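Local structure of Lin2722 protein (Listeria innocua, 3DS8) at residues Leu37-Asn42 with Ile82-Leu87; Ala209-Ile214 with Glu246-Leu251. The protein is of unknown function but has an alpha/beta hydrolase fold and probably hydrolyses a substrate that has yet to be identified. One frame throughout, in Å; residues are numbered along the deposited sequence.

How the interactions relate
Interactions 1 and 2 belong to the same mixed sheet but lie on opposite sides of the chain's centre, with their own centres 30 Å apart and their nearest atoms about 20 Å apart. Interaction 1 sets helix 73-91 against strand 36-42, one strand in from an edge; interaction 2 pairs strand 209-216 with the outermost strand at the other edge. The first works mainly through apolar side chains, the second largely through backbone hydrogen bonds. Between them run the central strands, including 95-101, which leads to Ser102. With His222 and Asp188, this serine has the geometry of a probable catalytic triad, and none of the three belongs to either contact.

Interaction 1. Residues Leu37-Asn42 with Ile82-Leu87; sequences LTMTVN and IAMEDL
Met39 and Leu37 of strand 36-42 meet Ala83, Met84 and Leu87 of helix 73-91 in a buried, largely apolar helix-on-sheet contact near one end of the central sheet. The short segment axes pass 9.7 Å apart and run at 139°, closer to antiparallel than to parallel. Residues 37, 39 and 41, every second one of the strand, direct their CB atoms at the helix.

Met39, a selenomethionine, carries most of the contact. Its chain bends at the last torsion (chi3 74°), which turns CE to the helix backbone: CE lies 3.8 Å from Ala83 CB and 3.6 Å from Ala83 O. That oxygen already accepts the helical bond from Leu87 N, so the methyl merely packs beside it. Alanine suits the position because its single methyl lets the Met39 tip come close to the helix; Ala83 also touches Phe64 of strand 61-66.

Met84, also a selenomethionine, starts from a CB directed away from the strand. Bends at chi2 and chi3 bring its CE back to 3.8 Å from Met39 SE, the two flexible chains passing at a slant; Pro122 also touches this side chain. Leu87 reaches the same selenium, its CD1 lying 4.1 Å from Met39 SE. That methyl also lies 4.3 Å from Leu37 CD1, so a single methyl serves two neighbours on the strand, and leucine suits the place as an apolar side chain long enough to reach the sheet. Leu37 in turn touches Arg90 and Tyr91, further along the helix.

Helix 73-91 follows strand 61-66, the parallel neighbour of strand 36-42, and leads into the parallel strand 95-101. The three form a beta-alpha-beta crossover, as in the alpha/beta hydrolase fold to which the family belongs.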
loop_
_atom_site.group_PDB
_atom_site.type_symbol
_atom_site.label_atom_id
_atom_site.label_comp_id
_atom_site.label_asym_id
_atom_site.label_seq_id
_atom_site.Cartn_x
_atom_site.Cartn_y
_atom_site.Cartn_z
ATOM N N LEU A 37 -14.704 -7.796 6.166
ATOM C CA LEU A 37 -15.526 -6.700 6.651
ATOM C C LEU A 37 -15.356 -5.544 5.637
ATOM O O LEU A 37 -14.287 -5.399 5.042
ATOM C CB LEU A 37 -14.989 -6.323 8.036
ATOM C CG LEU A 37 -15.586 -5.254 8.886
ATOM C CD1 LEU A 37 -15.040 -5.347 10.325
ATOM C CD2 LEU A 37 -15.239 -4.010 8.254
ATOM N N THR A 38 -16.417 -4.777 5.375
ATOM C CA THR A 38 -16.284 -3.548 4.587
ATOM C C THR A 38 -16.401 -2.354 5.526
ATOM O O THR A 38 -17.289 -2.317 6.367
ATOM C CB THR A 38 -17.314 -3.485 3.437
ATOM O OG1 THR A 38 -17.001 -4.511 2.483
ATOM C CG2 THR A 38 -17.312 -2.103 2.734
HETATM N N MSE A 39 -15.486 -1.392 5.404
HETATM C CA MSE A 39 -15.527 -0.196 6.228
HETATM C C MSE A 39 -15.428 0.992 5.325
HETATM O O MSE A 39 -14.618 0.999 4.421
HETATM C CB MSE A 39 -14.348 -0.077 7.179
HETATM C CG MSE A 39 -14.346 -0.972 8.338
HETATM SE SE MSE A 39 -12.896 -0.347 9.565
HETATM C CE MSE A 39 -13.680 1.206 10.297
ATOM N N THR A 40 -16.204 2.034 5.599
ATOM C CA THR A 40 -16.063 3.229 4.813
ATOM C C THR A 40 -16.051 4.452 5.730
ATOM O O THR A 40 -16.599 4.418 6.842
ATOM C CB THR A 40 -17.207 3.302 3.806
ATOM O OG1 THR A 40 -18.440 3.213 4.499
ATOM C CG2 THR A 40 -17.159 2.103 2.794
ATOM N N VAL A 41 -15.434 5.527 5.266
ATOM C CA VAL A 41 -15.304 6.757 6.077
ATOM C C VAL A 41 -15.615 7.949 5.186
ATOM O O VAL A 41 -15.403 7.923 3.967
ATOM C CB VAL A 41 -13.901 6.883 6.785
ATOM C CG1 VAL A 41 -12.731 6.957 5.740
ATOM C CG2 VAL A 41 -13.819 8.141 7.735
ATOM N N ASN A 42 -16.178 8.972 5.818
ATOM C CA ASN A 42 -16.559 10.208 5.177
ATOM C C ASN A 42 -16.039 11.308 6.101
ATOM O O ASN A 42 -16.385 11.342 7.290
ATOM C CB ASN A 42 -18.077 10.242 5.093
ATOM C CG ASN A 42 -18.630 11.438 4.375
ATOM O OD1 ASN A 42 -17.973 12.474 4.177
ATOM N ND2 ASN A 42 -19.888 11.321 4.011
ATOM N N ILE A 82 -8.587 7.648 12.012
ATOM C CA ILE A 82 -9.822 7.778 12.781
ATOM C C ILE A 82 -10.601 6.458 12.737
ATOM O O ILE A 82 -11.076 5.964 13.763
ATOM C CB ILE A 82 -10.684 8.955 12.265
ATOM C CG1 ILE A 82 -9.957 10.294 12.544
ATOM C CG2 ILE A 82 -12.079 8.939 12.893
ATOM C CD1 ILE A 82 -10.555 11.500 11.796
ATOM N N ALA A 83 -10.687 5.885 11.554
ATOM C CA ALA A 83 -11.372 4.605 11.350
ATOM C C ALA A 83 -10.626 3.431 12.008
ATOM O O ALA A 83 -11.257 2.510 12.580
ATOM C CB ALA A 83 -11.565 4.364 9.869
HETATM N N MSE A 84 -9.306 3.441 11.929
HETATM C CA MSE A 84 -8.493 2.410 12.600
HETATM C C MSE A 84 -8.587 2.468 14.126
HETATM O O MSE A 84 -8.522 1.408 14.766
HETATM C CB MSE A 84 -7.032 2.489 12.182
HETATM C CG MSE A 84 -6.803 2.155 10.734
HETATM SE SE MSE A 84 -7.499 0.335 10.226
HETATM C CE MSE A 84 -9.312 0.844 9.539
ATOM N N GLU A 85 -8.815 3.658 14.695
ATOM C CA GLU A 85 -9.075 3.754 16.149
ATOM C C GLU A 85 -10.357 2.969 16.473
ATOM O O GLU A 85 -10.418 2.243 17.461
ATOM C CB GLU A 85 -9.193 5.200 16.641
ATOM C CG GLU A 85 -7.895 5.936 16.608
ATOM C CD GLU A 85 -8.049 7.457 16.850
ATOM O OE1 GLU A 85 -9.061 8.059 16.419
ATOM O OE2 GLU A 85 -7.129 8.057 17.433
ATOM N N ASP A 86 -11.367 3.092 15.619
ATOM C CA ASP A 86 -12.631 2.370 15.850
ATOM C C ASP A 86 -12.460 0.877 15.632
ATOM O O ASP A 86 -12.998 0.073 16.410
ATOM C CB ASP A 86 -13.719 2.896 14.915
ATOM C CG ASP A 86 -14.239 4.243 15.325
ATOM O OD1 ASP A 86 -13.974 4.680 16.474
ATOM O OD2 ASP A 86 -14.959 4.858 14.506
ATOM N N LEU A 87 -11.727 0.494 14.588
ATOM C CA LEU A 87 -11.468 -0.938 14.328
ATOM C C LEU A 87 -10.772 -1.599 15.500
ATOM O O LEU A 87 -11.185 -2.679 15.937
ATOM C CB LEU A 87 -10.634 -1.123 13.077
ATOM C CG LEU A 87 -10.447 -2.575 12.602
ATOM C CD1 LEU A 87 -11.810 -3.282 12.233
ATOM C CD2 LEU A 87 -9.468 -2.651 11.447
#

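Interaction 2. Residues Ala209-Ile214 with Glu246-Leu251; sequences AYIEDI and ETVIQL
Glu212 of strand 209-216 reaches across to Leu251, just past strand 248-250, the two side chains crossing at a slant. Its CB and CG both rest against the backbone oxygen of Gln250, CG 3.7 Å from Gln250 O. The chain is extended at chi2 (-179°), which carries CD outward to lie 3.9 Å from Leu251 CD2. At the tip, OE1 lies 3.4 Å from Leu251 CA, accepts a hydrogen bond from Asp252 N and forms a salt bridge with Arg200. OE2 accepts a 2.6 Å bond from Tyr210 OH through its anti lone pair, lying in the plane of the tyrosine ring. A carboxylate suits this place because its two oxygens can serve all these donors, which would probably favour its ionised form.

The two strands are parallel neighbours in the sheet and belong to a beta-alpha-beta unit, with helix 229-240 as the connection. Tyr210 N bonds to Val248 O at 2.9 Å, Gln250 N to Tyr210 O at 2.8 Å, and Glu212 N to Gln250 O at 2.9 Å. Leu251 CD2 also packs at the edge of the Tyr210 ring, near CE2, the two side chains crossing at about a right angle, and Thr199 OG1 is a further hydrogen-bond partner of Tyr210 OH.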
loop_
_atom_site.group_PDB
_atom_site.type_symbol
_atom_site.label_atom_id
_atom_site.label_comp_id
_atom_site.label_asym_id
_atom_site.label_seq_id
_atom_site.Cartn_x
_atom_site.Cartn_y
_atom_site.Cartn_z
ATOM N N ALA A 209 12.187 -4.689 5.728
ATOM C CA ALA A 209 12.265 -5.244 4.397
ATOM C C ALA A 209 11.760 -4.229 3.399
ATOM O O ALA A 209 10.808 -3.489 3.651
ATOM C CB ALA A 209 11.449 -6.527 4.289
ATOM N N TYR A 210 12.416 -4.185 2.255
ATOM C CA TYR A 210 11.968 -3.376 1.148
ATOM C C TYR A 210 12.253 -4.145 -0.115
ATOM O O TYR A 210 13.393 -4.458 -0.379
ATOM C CB TYR A 210 12.707 -2.034 1.080
ATOM C CG TYR A 210 12.348 -1.264 -0.156
ATOM C CD1 TYR A 210 11.063 -0.750 -0.331
ATOM C CD2 TYR A 210 13.281 -1.086 -1.207
ATOM C CE1 TYR A 210 10.705 -0.090 -1.523
ATOM C CE2 TYR A 210 12.939 -0.370 -2.364
ATOM C CZ TYR A 210 11.626 0.112 -2.511
ATOM O OH TYR A 210 11.289 0.811 -3.662
ATOM N N ILE A 211 11.204 -4.466 -0.861
ATOM C CA ILE A 211 11.284 -5.256 -2.090
ATOM C C ILE A 211 10.590 -4.524 -3.227
ATOM O O ILE A 211 9.503 -3.979 -3.030
ATOM C CB ILE A 211 10.613 -6.636 -1.873
ATOM C CG1 ILE A 211 11.267 -7.376 -0.683
ATOM C CG2 ILE A 211 10.635 -7.450 -3.175
ATOM C CD1 ILE A 211 10.808 -8.853 -0.517
ATOM N N GLU A 212 11.231 -4.473 -4.403
ATOM C CA GLU A 212 10.628 -3.889 -5.590
ATOM C C GLU A 212 10.241 -4.988 -6.573
ATOM O O GLU A 212 10.963 -6.025 -6.687
ATOM C CB GLU A 212 11.657 -2.961 -6.267
ATOM C CG GLU A 212 12.026 -1.769 -5.395
ATOM C CD GLU A 212 13.005 -0.812 -6.026
ATOM O OE1 GLU A 212 13.709 -1.186 -6.974
ATOM O OE2 GLU A 212 13.050 0.364 -5.555
ATOM N N ASP A 213 9.191 -4.765 -7.362
ATOM C CA ASP A 213 8.812 -5.702 -8.444
ATOM C C ASP A 213 8.293 -4.843 -9.582
ATOM O O ASP A 213 7.368 -4.057 -9.384
ATOM C CB ASP A 213 7.662 -6.626 -7.974
ATOM C CG ASP A 213 6.766 -7.234 -9.167
ATOM O OD1 ASP A 213 7.243 -8.243 -9.660
ATOM O OD2 ASP A 213 5.602 -6.723 -9.591
ATOM N N ILE A 214 8.949 -4.900 -10.727
ATOM C CA ILE A 214 8.500 -4.154 -11.916
ATOM C C ILE A 214 7.830 -5.107 -12.888
ATOM O O ILE A 214 8.388 -6.171 -13.203
ATOM C CB ILE A 214 9.668 -3.488 -12.640
ATOM C CG1 ILE A 214 10.400 -2.516 -11.713
ATOM C CG2 ILE A 214 9.162 -2.758 -13.932
ATOM C CD1 ILE A 214 11.650 -1.936 -12.340
ATOM N N GLU A 246 15.847 -10.887 9.505
ATOM C CA GLU A 246 16.948 -10.026 9.064
ATOM C C GLU A 246 16.443 -8.986 8.089
ATOM O O GLU A 246 15.420 -9.160 7.434
ATOM C CB GLU A 246 18.092 -10.838 8.419
ATOM C CG GLU A 246 17.739 -11.494 7.087
ATOM C CD GLU A 246 18.793 -12.484 6.558
ATOM O OE1 GLU A 246 19.961 -12.447 7.009
ATOM O OE2 GLU A 246 18.420 -13.288 5.645
ATOM N N THR A 247 17.196 -7.913 7.971
ATOM C CA THR A 247 16.900 -6.892 7.001
ATOM C C THR A 247 17.026 -7.479 5.588
ATOM O O THR A 247 17.932 -8.286 5.312
ATOM C CB THR A 247 17.869 -5.714 7.182
ATOM O OG1 THR A 247 17.593 -5.084 8.438
ATOM C CG2 THR A 247 17.738 -4.728 6.080
ATOM N N VAL A 248 16.091 -7.098 4.725
ATOM C CA VAL A 248 16.113 -7.482 3.319
ATOM C C VAL A 248 15.892 -6.223 2.485
ATOM O O VAL A 248 15.025 -5.396 2.780
ATOM C CB VAL A 248 14.998 -8.530 3.011
ATOM C CG1 VAL A 248 14.808 -8.744 1.471
ATOM C CG2 VAL A 248 15.257 -9.797 3.687
ATOM N N ILE A 249 16.705 -6.041 1.456
ATOM C CA ILE A 249 16.471 -4.995 0.493
ATOM C C ILE A 249 16.631 -5.630 -0.887
ATOM O O ILE A 249 17.662 -6.260 -1.169
ATOM C CB ILE A 249 17.496 -3.817 0.624
ATOM C CG1 ILE A 249 17.459 -3.158 1.987
ATOM C CG2 ILE A 249 17.291 -2.725 -0.501
ATOM C CD1 ILE A 249 18.638 -2.163 2.188
ATOM N N GLN A 250 15.638 -5.480 -1.753
ATOM C CA GLN A 250 15.762 -6.026 -3.091
ATOM C C GLN A 250 15.280 -4.996 -4.077
ATOM O O GLN A 250 14.121 -4.542 -4.007
ATOM C CB GLN A 250 14.973 -7.323 -3.208
ATOM C CG GLN A 250 15.270 -8.147 -4.437
ATOM C CD GLN A 250 14.624 -9.529 -4.334
ATOM O OE1 GLN A 250 13.601 -9.719 -3.600
ATOM N NE2 GLN A 250 15.212 -10.500 -5.029
ATOM N N LEU A 251 16.191 -4.589 -4.951
ATOM C CA LEU A 251 15.944 -3.499 -5.885
ATOM C C LEU A 251 15.891 -4.103 -7.273
ATOM O O LEU A 251 16.596 -5.087 -7.555
ATOM C CB LEU A 251 17.059 -2.464 -5.818
ATOM C CG LEU A 251 17.400 -1.913 -4.426
ATOM C CD1 LEU A 251 18.567 -0.911 -4.480
ATOM C CD2 LEU A 251 16.165 -1.285 -3.819
#